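Local coordinates for protein mannan endo-1,4-beta-mannosidase (Cryptopygus antarcticus, PDB 4OOU) that hydrolyses internal beta-1,4-mannosidic linkages in mannans, galactomannans and glucomannans, releasing mainly short manno-oligosaccharides, at residues Ser40-Trp46 / Ala338-Asn344. Coordinates in Å, arbitrary orientation, origin at the centre of the assembly. Residue numbers count along the deposited sequence, not the author numbering.
Sequences SGVNFAW and ALTWQFN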
loop_
_atom_site.group_PDB
_atom_site.type_symbol
_atom_site.label_atom_id
_atom_site.label_comp_id
_atom_site.label_asym_id
_atom_site.label_seq_id
_atom_site.Cartn_x
_atom_site.Cartn_y
_atom_site.Cartn_z
ATOM N N SER A 40 4.041 11.104 5.497
ATOM C CA SER A 40 3.096 12.144 5.131
ATOM C C SER A 40 3.134 12.383 3.633
ATOM O O SER A 40 4.205 12.599 3.062
ATOM C CB SER A 40 3.418 13.422 5.869
ATOM O OG SER A 40 2.358 14.323 5.670
ATOM N N GLY A 41 1.968 12.375 2.997
ATOM C CA GLY A 41 1.928 12.395 1.565
ATOM C C GLY A 41 0.640 11.941 0.944
ATOM O O GLY A 41 -0.425 12.046 1.546
ATOM N N VAL A 42 0.743 11.441 -0.279
ATOM C CA VAL A 42 -0.423 11.173 -1.113
ATOM C C VAL A 42 -0.348 9.852 -1.864
ATOM O O VAL A 42 0.739 9.260 -2.054
ATOM C CB VAL A 42 -0.582 12.266 -2.182
ATOM C CG1 VAL A 42 -0.364 13.630 -1.566
ATOM C CG2 VAL A 42 0.408 12.087 -3.315
ATOM N N ASN A 43 -1.520 9.434 -2.318
ATOM C CA ASN A 43 -1.629 8.450 -3.365
ATOM C C ASN A 43 -1.649 9.175 -4.706
ATOM O O ASN A 43 -2.374 10.158 -4.839
ATOM C CB ASN A 43 -2.956 7.729 -3.263
ATOM C CG ASN A 43 -2.989 6.751 -2.154
ATOM O OD1 ASN A 43 -2.710 5.577 -2.373
ATOM N ND2 ASN A 43 -3.375 7.203 -0.960
ATOM N N PHE A 44 -0.923 8.671 -5.710
ATOM C CA PHE A 44 -1.002 9.294 -7.026
ATOM C C PHE A 44 -2.390 9.083 -7.608
ATOM O O PHE A 44 -3.043 10.081 -8.005
ATOM C CB PHE A 44 0.116 8.887 -7.991
ATOM C CG PHE A 44 1.458 9.558 -7.717
ATOM C CD1 PHE A 44 1.556 10.771 -7.023
ATOM C CD2 PHE A 44 2.641 8.980 -8.190
ATOM C CE1 PHE A 44 2.797 11.372 -6.785
ATOM C CE2 PHE A 44 3.876 9.587 -7.968
ATOM C CZ PHE A 44 3.949 10.782 -7.260
ATOM N N ALA A 45 -2.880 7.845 -7.679
ATOM C CA ALA A 45 -2.161 6.573 -7.493
ATOM C C ALA A 45 -1.694 6.076 -8.856
ATOM O O ALA A 45 -1.054 5.025 -8.959
ATOM C CB ALA A 45 -3.085 5.528 -6.864
ATOM N N TRP A 46 -2.071 6.811 -9.905
ATOM C CA TRP A 46 -1.603 6.542 -11.253
ATOM C C TRP A 46 -1.709 7.823 -12.080
ATOM O O TRP A 46 -2.191 8.844 -11.615
ATOM C CB TRP A 46 -2.410 5.405 -11.870
ATOM C CG TRP A 46 -3.863 5.687 -11.896
ATOM C CD1 TRP A 46 -4.526 6.447 -12.815
ATOM C CD2 TRP A 46 -4.839 5.253 -10.951
ATOM N NE1 TRP A 46 -5.860 6.499 -12.510
ATOM C CE2 TRP A 46 -6.086 5.771 -11.371
ATOM C CE3 TRP A 46 -4.793 4.464 -9.791
ATOM C CZ2 TRP A 46 -7.283 5.537 -10.665
ATOM C CZ3 TRP A 46 -5.998 4.211 -9.098
ATOM C CH2 TRP A 46 -7.221 4.750 -9.551
ATOM N N ALA A 338 -0.112 9.101 7.006
ATOM C CA ALA A 338 -1.423 9.447 6.418
ATOM C C ALA A 338 -1.293 9.943 4.989
ATOM O O ALA A 338 -0.505 10.869 4.707
ATOM C CB ALA A 338 -2.127 10.498 7.252
ATOM N N LEU A 339 -2.101 9.350 4.102
ATOM C CA LEU A 339 -1.943 9.500 2.646
ATOM C C LEU A 339 -3.272 9.801 2.008
ATOM O O LEU A 339 -4.211 9.020 2.151
ATOM C CB LEU A 339 -1.406 8.186 2.043
ATOM C CG LEU A 339 0.083 7.960 1.766
ATOM C CD1 LEU A 339 0.969 8.566 2.818
ATOM C CD2 LEU A 339 0.355 6.481 1.668
ATOM N N THR A 340 -3.346 10.907 1.286
ATOM C CA THR A 340 -4.607 11.359 0.704
ATOM C C THR A 340 -4.886 10.591 -0.560
ATOM O O THR A 340 -3.986 9.968 -1.121
ATOM C CB THR A 340 -4.597 12.882 0.388
ATOM O OG1 THR A 340 -3.404 13.231 -0.354
ATOM C CG2 THR A 340 -4.638 13.697 1.679
ATOM N N TRP A 341 -6.138 10.631 -0.984
ATOM C CA TRP A 341 -6.548 10.049 -2.236
ATOM C C TRP A 341 -7.243 11.142 -3.092
ATOM O O TRP A 341 -8.161 11.757 -2.596
ATOM C CB TRP A 341 -7.524 8.884 -1.987
ATOM C CG TRP A 341 -7.905 8.222 -3.270
ATOM C CD1 TRP A 341 -8.903 8.595 -4.102
ATOM C CD2 TRP A 341 -7.240 7.119 -3.909
ATOM N NE1 TRP A 341 -8.908 7.804 -5.226
ATOM C CE2 TRP A 341 -7.901 6.884 -5.125
ATOM C CE3 TRP A 341 -6.164 6.301 -3.560
ATOM C CZ2 TRP A 341 -7.530 5.859 -5.991
ATOM C CZ3 TRP A 341 -5.786 5.295 -4.422
ATOM C CH2 TRP A 341 -6.471 5.076 -5.625
ATOM N N GLN A 342 -6.804 11.430 -4.328
ATOM C CA GLN A 342 -5.497 11.003 -4.900
ATOM C C GLN A 342 -5.055 12.131 -5.814
ATOM O O GLN A 342 -5.878 12.983 -6.203
ATOM C CB GLN A 342 -5.630 9.730 -5.721
ATOM C CG GLN A 342 -6.394 9.954 -7.022
ATOM C CD GLN A 342 -6.720 8.696 -7.804
ATOM O OE1 GLN A 342 -7.801 8.586 -8.401
ATOM N NE2 GLN A 342 -5.785 7.750 -7.837
ATOM N N PHE A 343 -3.791 12.133 -6.200
ATOM C CA PHE A 343 -3.214 13.345 -6.782
ATOM C C PHE A 343 -3.767 13.666 -8.167
ATOM O O PHE A 343 -4.022 14.833 -8.490
ATOM C CB PHE A 343 -1.694 13.278 -6.816
ATOM C CG PHE A 343 -1.043 14.557 -6.414
ATOM C CD1 PHE A 343 -1.265 15.087 -5.147
ATOM C CD2 PHE A 343 -0.213 15.254 -7.302
ATOM C CE1 PHE A 343 -0.663 16.280 -4.768
ATOM C CE2 PHE A 343 0.387 16.448 -6.931
ATOM C CZ PHE A 343 0.153 16.966 -5.665
ATOM N N ASN A 344 -3.988 12.648 -8.983
ATOM C CA ASN A 344 -4.584 12.893 -10.302
ATOM C C ASN A 344 -6.058 13.396 -10.277
ATOM O O ASN A 344 -6.625 13.671 -11.340
ATOM C CB ASN A 344 -4.486 11.637 -11.139
ATOM C CG ASN A 344 -5.433 10.578 -10.677
ATOM O OD1 ASN A 344 -6.525 10.887 -10.201
ATOM N ND2 ASN A 344 -5.038 9.317 -10.830
#
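In the TIM barrel of this family 5 glycoside hydrolase, 40-46 and 338-344 close the cylinder: strand 35-43, the first of the barrel, pairs in parallel with the last, 337-340. The segments bury 688 Å², and the axes of 40-43 and 338-340 cross at -37°, 4.2 Å apart at their closest. The ladder starts with a weak bond from Gly41 N to Ala338 O (3.4 Å), then tightens through Thr340 N to Gly41 O (3.1 Å) and Asn43 N to Thr340 O (2.8 Å). Gly41, where a CB would jam against Ser40 O, presents a bare CA on the inner face, 4.1 Å from Leu339 CD1. On the opposite face Val42 packs CG1 against Thr340 OG1 (3.3 Å), a hydroxyl also hydrogen-bonded to Gln356, and CG2 against Phe343 CD1 (3.9 Å). The Phe44 ring turns toward helix 58-74, with Phe343 CB at its edge. Cis peptides before Ala45 and Gln342 bend both chains beyond the strands. Ala45 CB there fits against Trp341 CH2 (3.6 Å), and Trp46 CZ3 meets the ring edge at the same atom (3.6 Å). Trp341, a substrate-binding residue beside Glu312, the probable nucleophile, thus packs against Asn43 and Ala45 at the active-site end. Farther along, Asn344 lies over one face of the Trp46 indole; OD1 accepts from Gly346 N, and ND2 donates to Trp46 O at 3.0 Å.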